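Probable Rab-related GTPase (PDB 5XC5) binds GTP as a probable Rab-family small GTPase and may be involved in protein transport. Local coordinates at residues Val88-Phe94 / Trp128-Glu134; Phe94-Tyr98 / Ile135-Cys139; Leu115-Ile121 / Asp145-Ser151. The protein carries 1 engineered substitution. All coordinates share one frame; numbering follows the deposited sequence.

Contacts 1 and 2 join the same two helices, 91-107 and 132-141. Contact 1 holds their N-terminal starts and the loops before them, and contact 2 the turns that follow. Phe94 belongs to both. Contact 3 lies nearer the centre of the chain, where strands 113-119 and 145-148 run side by side in the sheet. The chemistry follows the place. Contact 1 is partly buried and mixes a salt bridge with backbone bonds and valine-to-ring packing. Contact 2 is mostly buried and apolar, built on aromatic rings. Contact 3 is buried, knit by backbone bonds, and reaches the guanine of GTP.

Contact 1. Residues Val88-Phe94 / Trp128-Glu134; sequences VTDRESF and WRVSENE
Val88 lays its CG2 methyl over one face of the Trp128 indole. CG2 sits 3.5 Å from the centroid of the five-membered ring, almost on the ring normal, a CH-pi contact. The two side chains run side by side in the same direction. Trp128 NE1 is held outside the contact by Ile123 O. The Val88 carbonyl is also used: Arg129 N donates to Val88 O at 2.8 Å. The next carbonyl is taken by the Arg129 side chain. Its extended chain brings Arg129 NH1 within 2.8 Å of Thr89 O, which lies in the guanidinium plane.

Both segments lead into helices of the Ras-type GTPase domain. Ser131 and Glu134 form a capping box at the start of helix 132-141. Ser131 OG accepts from Glu134 N, and Glu134 OE2 accepts from Ser131 N.

Arg91 meets the same carboxylate from the other helix. Its chain bends at chi2 (66°) to bring the guanidinium across. Arg91 NH1 and Arg91 NH2 both grip Glu134 OE1 end-on, each at 2.9 Å, with the two planes 25° apart. Arg91 NH2 also donates to Arg129 O at 3.0 Å. These in-plane bonds probably fix the rotation of the Arg91 guanidinium. Phe94 CD2 lies over one guanidinium face, and Val130 CG2 packs over the centre of the Phe94 ring, 3.7 Å from the centroid.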
loop_
_atom_site.group_PDB
_atom_site.type_symbol
_atom_site.label_atom_id
_atom_site.label_comp_id
_atom_site.label_asym_id
_atom_site.label_seq_id
_atom_site.Cartn_x
_atom_site.Cartn_y
_atom_site.Cartn_z
ATOM N N VAL A 88 5.250 -11.446 0.533
ATOM C CA VAL A 88 4.725 -12.790 0.791
ATOM C C VAL A 88 5.786 -13.766 1.286
ATOM O O VAL A 88 5.433 -14.793 1.880
ATOM C CB VAL A 88 3.953 -13.378 -0.411
ATOM C CG1 VAL A 88 2.680 -12.589 -0.677
ATOM C CG2 VAL A 88 4.842 -13.427 -1.645
ATOM N N THR A 89 7.072 -13.489 1.045
ATOM C CA THR A 89 8.144 -14.344 1.557
ATOM C C THR A 89 8.678 -13.888 2.904
ATOM O O THR A 89 9.516 -14.584 3.482
ATOM C CB THR A 89 9.334 -14.407 0.582
ATOM O OG1 THR A 89 10.010 -13.140 0.555
ATOM C CG2 THR A 89 8.889 -14.760 -0.814
ATOM N N ASP A 90 8.260 -12.728 3.385
ATOM C CA ASP A 90 8.815 -12.095 4.581
ATOM C C ASP A 90 7.742 -12.217 5.660
ATOM O O ASP A 90 6.833 -11.385 5.747
ATOM C CB ASP A 90 9.180 -10.648 4.256
ATOM C CG ASP A 90 9.875 -9.929 5.392
ATOM O OD1 ASP A 90 9.790 -10.376 6.556
ATOM O OD2 ASP A 90 10.477 -8.869 5.111
ATOM N N ARG A 91 7.861 -13.256 6.488
ATOM C CA ARG A 91 6.832 -13.540 7.480
ATOM C C ARG A 91 6.676 -12.396 8.477
ATOM O O ARG A 91 5.553 -12.031 8.844
ATOM C CB ARG A 91 7.183 -14.830 8.219
ATOM C CG ARG A 91 6.161 -15.213 9.245
ATOM C CD ARG A 91 4.861 -15.570 8.567
ATOM N NE ARG A 91 3.731 -15.552 9.487
ATOM C CZ ARG A 91 2.590 -16.200 9.279
ATOM N NH1 ARG A 91 1.613 -16.124 10.172
ATOM N NH2 ARG A 91 2.428 -16.936 8.187
ATOM N N GLU A 92 7.791 -11.834 8.943
ATOM C CA GLU A 92 7.711 -10.713 9.869
ATOM C C GLU A 92 6.973 -9.535 9.241
ATOM O O GLU A 92 6.207 -8.844 9.919
ATOM C CB GLU A 92 9.116 -10.313 10.316
ATOM C CG GLU A 92 9.171 -9.109 11.238
ATOM C CD GLU A 92 10.598 -8.733 11.622
ATOM O OE1 GLU A 92 11.544 -9.118 10.891
ATOM O OE2 GLU A 92 10.773 -8.046 12.652
ATOM N N SER A 93 7.177 -9.295 7.940
ATOM C CA SER A 93 6.483 -8.183 7.297
ATOM C C SER A 93 4.974 -8.396 7.307
ATOM O O SER A 93 4.202 -7.433 7.447
ATOM C CB SER A 93 7.030 -7.932 5.882
ATOM O OG SER A 93 6.480 -8.802 4.903
ATOM N N PHE A 94 4.533 -9.649 7.174
ATOM C CA PHE A 94 3.107 -9.941 7.297
ATOM C C PHE A 94 2.623 -9.757 8.733
ATOM O O PHE A 94 1.583 -9.137 8.970
ATOM C CB PHE A 94 2.778 -11.345 6.789
ATOM C CG PHE A 94 1.355 -11.728 7.019
ATOM C CD1 PHE A 94 0.339 -11.160 6.264
ATOM C CD2 PHE A 94 1.026 -12.636 8.013
ATOM C CE1 PHE A 94 -0.982 -11.488 6.492
ATOM C CE2 PHE A 94 -0.297 -12.981 8.242
ATOM C CZ PHE A 94 -1.302 -12.410 7.485
ATOM N N TRP A 128 6.849 -18.679 -0.589
ATOM C CA TRP A 128 6.006 -17.819 0.232
ATOM C C TRP A 128 5.966 -18.357 1.652
ATOM O O TRP A 128 5.985 -19.572 1.882
ATOM C CB TRP A 128 4.570 -17.753 -0.292
ATOM C CG TRP A 128 4.393 -17.170 -1.670
ATOM C CD1 TRP A 128 5.340 -17.016 -2.636
ATOM C CD2 TRP A 128 3.167 -16.693 -2.231
ATOM N NE1 TRP A 128 4.780 -16.465 -3.765
ATOM C CE2 TRP A 128 3.446 -16.257 -3.536
ATOM C CE3 TRP A 128 1.860 -16.578 -1.745
ATOM C CZ2 TRP A 128 2.466 -15.734 -4.371
ATOM C CZ3 TRP A 128 0.890 -16.052 -2.576
ATOM C CH2 TRP A 128 1.196 -15.645 -3.872
ATOM N N ARG A 129 5.887 -17.442 2.611
ATOM C CA ARG A 129 5.819 -17.809 4.018
ATOM C C ARG A 129 4.480 -17.438 4.642
ATOM O O ARG A 129 4.334 -17.480 5.872
ATOM C CB ARG A 129 6.989 -17.190 4.789
ATOM C CG ARG A 129 8.358 -17.731 4.341
ATOM C CD ARG A 129 9.469 -17.310 5.293
ATOM N NE ARG A 129 10.741 -17.996 5.044
ATOM C CZ ARG A 129 11.755 -17.483 4.351
ATOM N NH1 ARG A 129 11.661 -16.279 3.801
ATOM N NH2 ARG A 129 12.875 -18.183 4.198
ATOM N N VAL A 130 3.505 -17.058 3.821
ATOM C CA VAL A 130 2.138 -16.840 4.272
ATOM C C VAL A 130 1.201 -17.399 3.214
ATOM O O VAL A 130 1.494 -17.362 2.015
ATOM C CB VAL A 130 1.859 -15.346 4.552
ATOM C CG1 VAL A 130 1.992 -14.551 3.298
ATOM C CG2 VAL A 130 0.480 -15.150 5.188
ATOM N N SER A 131 0.078 -17.945 3.664
ATOM C CA SER A 131 -0.891 -18.545 2.763
ATOM C C SER A 131 -1.989 -17.552 2.404
ATOM O O SER A 131 -2.268 -16.595 3.130
ATOM C CB SER A 131 -1.525 -19.785 3.393
ATOM O OG SER A 131 -2.386 -19.414 4.455
ATOM N N GLU A 132 -2.611 -17.799 1.254
ATOM C CA GLU A 132 -3.759 -17.000 0.850
ATOM C C GLU A 132 -4.850 -17.038 1.915
ATOM O O GLU A 132 -5.476 -16.016 2.214
ATOM C CB GLU A 132 -4.283 -17.512 -0.491
ATOM C CG GLU A 132 -5.301 -16.627 -1.156
ATOM N N ASN A 133 -5.070 -18.204 2.526
ATOM C CA ASN A 133 -6.127 -18.305 3.527
ATOM C C ASN A 133 -5.818 -17.468 4.764
ATOM O O ASN A 133 -6.721 -16.851 5.340
ATOM C CB ASN A 133 -6.380 -19.770 3.884
ATOM C CG ASN A 133 -7.265 -20.464 2.869
ATOM O OD1 ASN A 133 -7.710 -19.849 1.892
ATOM N ND2 ASN A 133 -7.518 -21.754 3.083
ATOM N N GLU A 134 -4.546 -17.418 5.181
ATOM C CA GLU A 134 -4.176 -16.580 6.321
ATOM C C GLU A 134 -4.414 -15.108 6.022
ATOM O O GLU A 134 -4.860 -14.350 6.891
ATOM C CB GLU A 134 -2.695 -16.743 6.643
ATOM C CG GLU A 134 -2.250 -18.055 7.198
ATOM C CD GLU A 134 -0.768 -18.010 7.489
ATOM O OE1 GLU A 134 -0.402 -17.492 8.568
ATOM O OE2 GLU A 134 0.024 -18.432 6.614
#

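Contact 2. Residues Phe94-Tyr98 / Ile135-Cys139; sequences FDDVY and IKKFC
Phe138 reaches across to helix 91-107 and packs its ring against Phe94, Val97 and Tyr98. Its CG is anti to the backbone N (chi1 173°), which sends the ring out from helix 132-141 into the gap between the two helices. Phe94 turns an edge toward the Phe138 face. This is an edge-to-face pair with centroids 5.9 Å apart and planes at 67°. The far end of the Phe138 side chain meets the next turn of the helix. Val97 CG1 lies 3.7 Å from Phe138 CE2. Phe138 CZ turns the ring edge to Tyr98 CA, 3.7 Å away. At the edge of the Tyr98 ring, CD2 approaches Phe138 CE1 at 3.7 Å. Phe94 CE1 also touches Ile135 CG1 at 4.0 Å.

The helix segments are nearly parallel, 7° apart, with axes 11.6 Å from each other. That spacing is wide, and large side chains bridge it. Both helices lie on the same face of the central sheet of the Ras-type fold. Val97 rests on Val84 and Phe86 of strand 81-87 and on Val116 of strand 113-119, while Ile135 reaches Phe86, Ala118 and Phe148 on three neighbouring strands.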
loop_
_atom_site.group_PDB
_atom_site.type_symbol
_atom_site.label_atom_id
_atom_site.label_comp_id
_atom_site.label_asym_id
_atom_site.label_seq_id
_atom_site.Cartn_x
_atom_site.Cartn_y
_atom_site.Cartn_z
ATOM N N PHE A 94 4.533 -9.649 7.174
ATOM C CA PHE A 94 3.107 -9.941 7.297
ATOM C C PHE A 94 2.623 -9.757 8.733
ATOM O O PHE A 94 1.583 -9.137 8.970
ATOM C CB PHE A 94 2.778 -11.345 6.789
ATOM C CG PHE A 94 1.355 -11.728 7.019
ATOM C CD1 PHE A 94 0.339 -11.160 6.264
ATOM C CD2 PHE A 94 1.026 -12.636 8.013
ATOM C CE1 PHE A 94 -0.982 -11.488 6.492
ATOM C CE2 PHE A 94 -0.297 -12.981 8.242
ATOM C CZ PHE A 94 -1.302 -12.410 7.485
ATOM N N ASP A 95 3.357 -10.293 9.711
ATOM C CA ASP A 95 2.949 -10.088 11.095
ATOM C C ASP A 95 2.888 -8.603 11.441
ATOM O O ASP A 95 2.026 -8.181 12.223
ATOM C CB ASP A 95 3.874 -10.852 12.051
ATOM C CG ASP A 95 3.838 -12.360 11.835
ATOM O OD1 ASP A 95 2.806 -12.895 11.380
ATOM O OD2 ASP A 95 4.853 -13.025 12.139
ATOM N N ASP A 96 3.765 -7.792 10.835
ATOM C CA ASP A 96 3.777 -6.350 11.062
ATOM C C ASP A 96 2.508 -5.651 10.568
ATOM O O ASP A 96 2.201 -4.558 11.053
ATOM C CB ASP A 96 4.980 -5.710 10.358
ATOM C CG ASP A 96 6.312 -6.101 10.968
ATOM O OD1 ASP A 96 6.350 -6.614 12.110
ATOM O OD2 ASP A 96 7.340 -5.869 10.296
ATOM N N VAL A 97 1.778 -6.239 9.605
ATOM C CA VAL A 97 0.596 -5.579 9.045
ATOM C C VAL A 97 -0.398 -5.219 10.143
ATOM O O VAL A 97 -0.977 -4.123 10.137
ATOM C CB VAL A 97 -0.056 -6.445 7.948
ATOM C CG1 VAL A 97 -1.416 -5.875 7.537
ATOM C CG2 VAL A 97 0.843 -6.555 6.730
ATOM N N TYR A 98 -0.615 -6.131 11.102
ATOM C CA TYR A 98 -1.537 -5.826 12.189
ATOM C C TYR A 98 -1.161 -4.527 12.879
ATOM O O TYR A 98 -2.030 -3.703 13.183
ATOM C CB TYR A 98 -1.595 -6.944 13.237
ATOM C CG TYR A 98 -2.671 -6.643 14.277
ATOM C CD1 TYR A 98 -2.407 -5.835 15.387
ATOM C CD2 TYR A 98 -3.961 -7.116 14.115
ATOM C CE1 TYR A 98 -3.406 -5.532 16.312
ATOM C CE2 TYR A 98 -4.955 -6.835 15.035
ATOM C CZ TYR A 98 -4.679 -6.048 16.127
ATOM O OH TYR A 98 -5.691 -5.778 17.025
ATOM N N ILE A 135 -4.076 -14.682 4.804
ATOM C CA ILE A 135 -4.272 -13.292 4.398
ATOM C C ILE A 135 -5.756 -12.944 4.406
ATOM O O ILE A 135 -6.171 -11.918 4.959
ATOM C CB ILE A 135 -3.636 -13.048 3.014
ATOM C CG1 ILE A 135 -2.117 -13.215 3.091
ATOM C CG2 ILE A 135 -4.047 -11.672 2.452
ATOM C CD1 ILE A 135 -1.439 -13.436 1.747
ATOM N N LYS A 136 -6.578 -13.790 3.779
ATOM C CA LYS A 136 -8.013 -13.526 3.745
ATOM C C LYS A 136 -8.606 -13.493 5.148
ATOM O O LYS A 136 -9.427 -12.622 5.463
ATOM C CB LYS A 136 -8.720 -14.575 2.890
ATOM C CG LYS A 136 -8.402 -14.498 1.403
ATOM C CD LYS A 136 -9.020 -15.664 0.643
ATOM C CE LYS A 136 -8.535 -15.711 -0.796
ATOM N NZ LYS A 136 -9.206 -14.701 -1.668
ATOM N N LYS A 137 -8.201 -14.435 6.003
ATOM C CA LYS A 137 -8.717 -14.467 7.368
ATOM C C LYS A 137 -8.302 -13.226 8.151
ATOM O O LYS A 137 -9.121 -12.624 8.857
ATOM C CB LYS A 137 -8.236 -15.735 8.069
ATOM C CG LYS A 137 -8.538 -15.763 9.554
ATOM C CD LYS A 137 -10.038 -15.726 9.819
ATOM C CE LYS A 137 -10.393 -16.527 11.062
ATOM N NZ LYS A 137 -9.581 -16.063 12.222
ATOM N N PHE A 138 -7.039 -12.811 8.027
ATOM C CA PHE A 138 -6.613 -11.589 8.694
ATOM C C PHE A 138 -7.490 -10.411 8.287
ATOM O O PHE A 138 -7.947 -9.634 9.130
ATOM C CB PHE A 138 -5.140 -11.288 8.385
ATOM C CG PHE A 138 -4.702 -9.954 8.901
ATOM C CD1 PHE A 138 -4.222 -9.830 10.192
ATOM C CD2 PHE A 138 -4.823 -8.812 8.121
ATOM C CE1 PHE A 138 -3.852 -8.600 10.689
ATOM C CE2 PHE A 138 -4.463 -7.572 8.614
ATOM C CZ PHE A 138 -3.974 -7.467 9.903
ATOM N N CYS A 139 -7.721 -10.247 6.986
ATOM C CA CYS A 139 -8.481 -9.090 6.532
ATOM C C CYS A 139 -9.939 -9.176 6.965
ATOM O O CYS A 139 -10.556 -8.151 7.284
ATOM C CB CYS A 139 -8.338 -8.917 5.021
ATOM S SG CYS A 139 -6.637 -8.532 4.512
#

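Contact 3. Residues Leu115-Ile121 / Asp145-Ser151; sequences LVVANKI and DYVFASS. With GTP (guanosine-5'-triphosphate), chain B.
Val116 pairs with Tyr146, and Val117 with Val147, in the parallel ladder between strands 113-119 and 145-148. Helix 132-141 links the two strands in a beta-alpha-beta crossover, as in other P-loop GTPases. Strand 145-148 forms one border of the sheet.

Backbone bonds come first. Val116 N donates to Asp145 O, and Val147 N to Val116 O. Ala118 N then donates to Val147 O, and Ala149 N to Ala118 O. Beyond Asn119, Ile121 N donates to Ala149 O at 3.1 Å.

Apolar packing lines both faces. On one, Val147 CG1 meets Leu115 CD1 and Val117 CG2, each at 3.8 Å, with helix 154-169 over Val147. On the other, Ala118 CB packs 3.6 Å from Phe148 CD2, and Ile121 CG2 comes to the edge of that ring.

Polar groups at the C-terminal ends line the nucleotide pocket. Asn119 and Lys120 belong to the NKxD motif of GTPases, which Asp122 completes. The Lys120 chain, extended beyond CG, runs along the purine. Lys120 NZ donates to GTP O4' at 3.2 Å and to Gly15 O. Ser151 N donates to GTP O6 at 2.8 Å. Asn119, itself in the pocket, also braces its surroundings: ND2 bonds to Val16 O of the P-loop and, in the plane of its amide, to Ser151 OG at 3.1 Å. The Asn119 ND2 to Ser151 OG bond is nearly straight, 176° at the hydrogen. The same Ser151 OG donates to GTP N7 at 2.6 Å.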
loop_
_atom_site.group_PDB
_atom_site.type_symbol
_atom_site.label_atom_id
_atom_site.label_comp_id
_atom_site.label_asym_id
_atom_site.label_seq_id
_atom_site.Cartn_x
_atom_site.Cartn_y
_atom_site.Cartn_z
ATOM N N LEU A 115 -6.365 -1.129 2.245
ATOM C CA LEU A 115 -6.136 -2.245 1.335
ATOM C C LEU A 115 -4.770 -2.845 1.638
ATOM O O LEU A 115 -3.749 -2.166 1.506
ATOM C CB LEU A 115 -6.215 -1.764 -0.115
ATOM C CG LEU A 115 -5.909 -2.800 -1.198
ATOM C CD1 LEU A 115 -6.806 -4.020 -1.070
ATOM C CD2 LEU A 115 -6.062 -2.147 -2.570
ATOM N N VAL A 116 -4.767 -4.102 2.087
ATOM C CA VAL A 116 -3.532 -4.844 2.338
ATOM C C VAL A 116 -3.036 -5.408 1.014
ATOM O O VAL A 116 -3.781 -6.086 0.300
ATOM C CB VAL A 116 -3.788 -5.971 3.351
ATOM C CG1 VAL A 116 -2.562 -6.882 3.469
ATOM C CG2 VAL A 116 -4.182 -5.391 4.713
ATOM N N VAL A 117 -1.775 -5.136 0.688
ATOM C CA VAL A 117 -1.181 -5.569 -0.570
ATOM C C VAL A 117 -0.183 -6.671 -0.259
ATOM O O VAL A 117 0.857 -6.422 0.365
ATOM C CB VAL A 117 -0.488 -4.420 -1.314
ATOM C CG1 VAL A 117 0.134 -4.913 -2.628
ATOM C CG2 VAL A 117 -1.474 -3.282 -1.560
ATOM N N ALA A 118 -0.489 -7.883 -0.713
ATOM C CA ALA A 118 0.423 -9.017 -0.620
ATOM C C ALA A 118 1.325 -8.944 -1.847
ATOM O O ALA A 118 0.922 -9.317 -2.955
ATOM C CB ALA A 118 -0.381 -10.314 -0.587
ATOM N N ASN A 119 2.537 -8.430 -1.659
ATOM C CA ASN A 119 3.432 -8.106 -2.757
ATOM C C ASN A 119 4.488 -9.189 -2.952
ATOM O O ASN A 119 4.721 -10.052 -2.096
ATOM C CB ASN A 119 4.107 -6.751 -2.519
ATOM C CG ASN A 119 4.628 -6.119 -3.795
ATOM O OD1 ASN A 119 4.091 -6.341 -4.867
ATOM N ND2 ASN A 119 5.681 -5.319 -3.680
ATOM N N LYS A 120 5.140 -9.108 -4.113
ATOM C CA LYS A 120 6.206 -10.015 -4.556
ATOM C C LYS A 120 5.680 -11.385 -4.968
ATOM O O LYS A 120 6.389 -12.391 -4.862
ATOM C CB LYS A 120 7.392 -10.115 -3.584
ATOM C CG LYS A 120 7.877 -8.757 -3.101
ATOM C CD LYS A 120 9.280 -8.832 -2.564
ATOM C CE LYS A 120 9.720 -7.492 -1.956
ATOM N NZ LYS A 120 11.126 -7.583 -1.417
ATOM N N ILE A 121 4.443 -11.432 -5.472
ATOM C CA ILE A 121 3.849 -12.703 -5.883
ATOM C C ILE A 121 4.600 -13.377 -7.024
ATOM O O ILE A 121 4.360 -14.557 -7.289
ATOM C CB ILE A 121 2.344 -12.544 -6.200
ATOM C CG1 ILE A 121 2.138 -11.700 -7.467
ATOM C CG2 ILE A 121 1.607 -12.000 -4.993
ATOM C CD1 ILE A 121 0.671 -11.426 -7.806
ATOM N N ASP A 145 -9.470 -4.758 3.196
ATOM C CA ASP A 145 -9.501 -5.567 1.988
ATOM C C ASP A 145 -8.083 -6.034 1.675
ATOM O O ASP A 145 -7.115 -5.605 2.307
ATOM C CB ASP A 145 -10.079 -4.713 0.849
ATOM C CG ASP A 145 -10.586 -5.531 -0.334
ATOM O OD1 ASP A 145 -10.653 -6.777 -0.276
ATOM O OD2 ASP A 145 -10.923 -4.891 -1.354
ATOM N N TYR A 146 -7.962 -6.919 0.688
ATOM C CA TYR A 146 -6.670 -7.469 0.301
ATOM C C TYR A 146 -6.580 -7.582 -1.215
ATOM O O TYR A 146 -7.596 -7.673 -1.915
ATOM C CB TYR A 146 -6.432 -8.863 0.904
ATOM C CG TYR A 146 -7.449 -9.873 0.430
ATOM C CD1 TYR A 146 -8.704 -9.944 1.024
ATOM C CD2 TYR A 146 -7.174 -10.730 -0.635
ATOM C CE1 TYR A 146 -9.664 -10.850 0.586
ATOM C CE2 TYR A 146 -8.124 -11.642 -1.083
ATOM C CZ TYR A 146 -9.368 -11.696 -0.469
ATOM O OH TYR A 146 -10.319 -12.599 -0.905
ATOM N N VAL A 147 -5.337 -7.636 -1.701
ATOM C CA VAL A 147 -5.051 -7.780 -3.124
ATOM C C VAL A 147 -3.653 -8.357 -3.232
ATOM O O VAL A 147 -2.817 -8.158 -2.350
ATOM C CB VAL A 147 -5.181 -6.407 -3.839
ATOM C CG1 VAL A 147 -4.131 -5.421 -3.344
ATOM C CG2 VAL A 147 -5.120 -6.559 -5.357
ATOM N N PHE A 148 -3.381 -9.044 -4.340
ATOM C CA PHE A 148 -2.072 -9.633 -4.602
ATOM C C PHE A 148 -1.385 -8.893 -5.743
ATOM O O PHE A 148 -2.021 -8.558 -6.751
ATOM C CB PHE A 148 -2.222 -11.118 -4.938
ATOM C CG PHE A 148 -2.628 -11.957 -3.754
ATOM C CD1 PHE A 148 -3.967 -12.068 -3.387
ATOM C CD2 PHE A 148 -1.676 -12.606 -2.995
ATOM C CE1 PHE A 148 -4.344 -12.829 -2.285
ATOM C CE2 PHE A 148 -2.046 -13.383 -1.902
ATOM C CZ PHE A 148 -3.383 -13.488 -1.550
ATOM N N ALA A 149 -0.085 -8.632 -5.588
ATOM C CA ALA A 149 0.615 -7.831 -6.585
ATOM C C ALA A 149 2.086 -8.211 -6.702
ATOM O O ALA A 149 2.651 -8.919 -5.863
ATOM C CB ALA A 149 0.484 -6.334 -6.277
ATOM N N SER A 150 2.689 -7.748 -7.802
ATOM C CA SER A 150 4.131 -7.677 -7.978
ATOM C C SER A 150 4.443 -6.307 -8.554
ATOM O O SER A 150 3.819 -5.901 -9.539
ATOM C CB SER A 150 4.613 -8.739 -8.965
ATOM O OG SER A 150 5.979 -8.515 -9.302
ATOM N N SER A 151 5.397 -5.600 -7.934
ATOM C CA SER A 151 5.785 -4.275 -8.409
ATOM C C SER A 151 6.209 -4.298 -9.866
ATOM O O SER A 151 6.070 -3.288 -10.567
ATOM C CB SER A 151 6.965 -3.748 -7.591
ATOM O OG SER A 151 6.738 -3.829 -6.189
HETATM P PG GTP B . 11.461 1.039 2.424
HETATM O O1G GTP B . 11.423 2.367 1.694
HETATM O O2G GTP B . 12.821 0.742 2.984
HETATM O O3G GTP B . 10.374 0.923 3.470
HETATM O O3B GTP B . 11.234 -0.192 1.363
HETATM P PB GTP B . 10.093 -0.303 0.215
HETATM O O1B GTP B . 9.823 1.050 -0.413
HETATM O O2B GTP B . 8.874 -0.983 0.772
HETATM O O3A GTP B . 10.690 -1.374 -0.838
HETATM P PA GTP B . 11.413 -1.021 -2.250
HETATM O O1A GTP B . 10.380 -0.551 -3.281
HETATM O O2A GTP B . 12.620 -0.090 -2.010
HETATM O "O5'" GTP B . 11.888 -2.507 -2.705
HETATM C "C5'" GTP B . 12.832 -3.239 -1.950
HETATM C "C4'" GTP B . 13.477 -4.301 -2.839
HETATM O "O4'" GTP B . 12.471 -5.242 -3.184
HETATM C "C3'" GTP B . 14.038 -3.755 -4.138
HETATM O "O3'" GTP B . 15.251 -4.422 -4.459
HETATM C "C2'" GTP B . 12.982 -4.118 -5.159
HETATM O "O2'" GTP B . 13.509 -4.287 -6.455
HETATM C "C1'" GTP B . 12.419 -5.404 -4.589
HETATM N N9 GTP B . 11.021 -5.557 -5.018
HETATM C C8 GTP B . 10.026 -4.615 -4.989
HETATM N N7 GTP B . 8.887 -5.163 -5.461
HETATM C C5 GTP B . 9.152 -6.451 -5.797
HETATM C C6 GTP B . 8.366 -7.470 -6.324
HETATM O O6 GTP B . 7.160 -7.340 -6.602
HETATM N N1 GTP B . 8.978 -8.680 -6.548
HETATM C C2 GTP B . 10.307 -8.905 -6.256
HETATM N N2 GTP B . 10.816 -10.108 -6.499
HETATM N N3 GTP B . 11.094 -7.908 -5.728
HETATM C C4 GTP B . 10.496 -6.706 -5.518
#